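Local coordinates for protein multicopper oxidase (Aquifex aeolicus, PDB 6TTD) that probably oxidises metal ions and, as an evolved variant with laccase activity, organic substrates, using four bound copper ions to reduce molecular oxygen, at residues 225-230 with 355-360. Sequence-based numbering, arbitrary orientation.
Sequences GFWGDT and MADNSE
Trp227 lays one face of its indole against the backbone of Met355, Ala356 and Asp357. Ala356 CA sits over the five-membered ring, 3.6 Å from its centroid and 14° off the normal, a CH-pi contact; Ala356 CB rests on the ring junction, 3.5 Å from Trp227 CE2. The indole NE1 is hydrogen-bonded to Met224 O. Met355 CG packs at the CD1 side of the five-membered ring, 3.8 Å from Trp227 CD1. The bend at chi3 (-60°) carries Met355 CE into apolar packing 4.1 Å from Phe226 CD1, while SD makes an oblique Met-aromatic contact with that ring. Asp357 takes the benzene end, its O 3.3 Å from Trp227 CZ3.

One water bridges the two loops, donating to Gly225 O (2.8 Å) and accepting from Met355 N (2.9 Å). Asp357 also makes an Asx turn: its OD1 takes Ser359 N through the anti lone pair and Ser359 OG from above the carboxylate plane, while OD2 forms a salt bridge with Arg259.

The contact joins two loops of the second cupredoxin domain, the later one following the disordered Met-rich segment, with Gly225 about 8 Å from a bound copper ion. An alanine in place of Trp227 would probably leave Ala356 without its aromatic floor and the 355-357 backbone freer to shift. With no direct hydrogen bond between the segments, the fit depends chiefly on the indole's shape against that backbone.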
# COMPACT_ATOMS: atom_id res chain seq x y z
N GLY A 225 -4.44 14.83 -7.89
CA GLY A 225 -3.20 14.44 -7.25
C GLY A 225 -2.00 14.60 -8.19
O GLY A 225 -2.10 15.12 -9.32
N PHE A 226 -0.86 14.10 -7.72
CA PHE A 226 0.42 14.26 -8.43
C PHE A 226 0.68 13.08 -9.37
O PHE A 226 0.62 11.94 -8.94
CB PHE A 226 1.63 14.39 -7.49
CG PHE A 226 2.96 14.39 -8.24
CD1 PHE A 226 3.46 15.57 -8.80
CD2 PHE A 226 3.64 13.20 -8.47
CE1 PHE A 226 4.64 15.55 -9.53
CE2 PHE A 226 4.82 13.17 -9.22
CZ PHE A 226 5.33 14.33 -9.72
N TRP A 227 1.06 13.37 -10.62
CA TRP A 227 1.35 12.33 -11.59
C TRP A 227 2.72 12.60 -12.18
O TRP A 227 2.98 13.70 -12.68
CB TRP A 227 0.27 12.34 -12.70
CG TRP A 227 -1.09 11.97 -12.19
CD1 TRP A 227 -1.81 12.63 -11.23
CD2 TRP A 227 -1.89 10.84 -12.58
NE1 TRP A 227 -2.99 11.97 -11.00
CE2 TRP A 227 -3.08 10.88 -11.82
CE3 TRP A 227 -1.71 9.78 -13.50
CZ2 TRP A 227 -4.11 9.92 -11.96
CZ3 TRP A 227 -2.74 8.83 -13.65
CH2 TRP A 227 -3.91 8.90 -12.88
N GLY A 228 3.58 11.57 -12.17
CA GLY A 228 4.95 11.72 -12.61
C GLY A 228 5.17 11.22 -14.03
O GLY A 228 4.40 10.43 -14.57
N ASP A 229 6.27 11.66 -14.64
CA ASP A 229 6.48 11.21 -16.00
C ASP A 229 7.48 10.05 -16.12
O ASP A 229 7.57 9.47 -17.19
CB ASP A 229 6.86 12.42 -16.91
CG ASP A 229 8.11 13.13 -16.49
OD1 ASP A 229 8.93 12.53 -15.73
OD2 ASP A 229 8.30 14.28 -16.94
N THR A 230 8.08 9.61 -15.02
CA THR A 230 9.05 8.52 -14.99
C THR A 230 8.60 7.42 -14.05
O THR A 230 8.34 7.67 -12.86
CB THR A 230 10.41 9.08 -14.54
OG1 THR A 230 10.80 10.11 -15.45
CG2 THR A 230 11.50 8.02 -14.50
N MET A 355 -3.52 16.96 -13.51
CA MET A 355 -2.34 16.50 -14.24
C MET A 355 -2.40 15.00 -14.61
O MET A 355 -1.36 14.41 -14.96
CB MET A 355 -1.06 16.88 -13.48
CG MET A 355 -0.84 16.17 -12.22
SD MET A 355 0.42 17.07 -11.25
CE MET A 355 1.91 17.12 -12.26
N ALA A 356 -3.57 14.36 -14.50
CA ALA A 356 -3.70 12.92 -14.73
C ALA A 356 -3.58 12.57 -16.21
O ALA A 356 -3.80 13.38 -17.10
CB ALA A 356 -5.06 12.43 -14.24
N ASP A 357 -3.21 11.32 -16.46
CA ASP A 357 -3.29 10.79 -17.81
C ASP A 357 -3.88 9.39 -17.73
O ASP A 357 -4.11 8.84 -16.64
CB ASP A 357 -1.93 10.76 -18.50
CG ASP A 357 -0.99 9.78 -17.84
OD1 ASP A 357 -1.10 8.58 -18.17
OD2 ASP A 357 -0.18 10.21 -16.97
N ASN A 358 -4.18 8.84 -18.89
CA ASN A 358 -4.79 7.51 -19.02
C ASN A 358 -3.98 6.71 -20.03
O ASN A 358 -4.53 5.95 -20.84
CB ASN A 358 -6.27 7.62 -19.44
CG ASN A 358 -7.08 6.33 -19.23
OD1 ASN A 358 -6.84 5.51 -18.34
ND2 ASN A 358 -8.04 6.13 -20.12
N SER A 359 -2.67 6.92 -20.03
CA SER A 359 -1.87 6.32 -21.08
C SER A 359 -1.38 4.93 -20.70
O SER A 359 -1.44 4.50 -19.54
CB SER A 359 -0.70 7.23 -21.42
OG SER A 359 -0.06 7.57 -20.22
N GLU A 360 -0.88 4.23 -21.71
CA GLU A 360 -0.26 2.94 -21.53
C GLU A 360 1.25 3.05 -21.72
O GLU A 360 1.74 3.94 -22.41
CB GLU A 360 -0.87 1.93 -22.48
CG GLU A 360 -0.72 2.16 -23.92
CD GLU A 360 -1.33 1.00 -24.70
OE1 GLU A 360 -2.43 0.56 -24.35
OE2 GLU A 360 -0.70 0.47 -25.63
O HOH W 1 -3.97 16.70 -10.65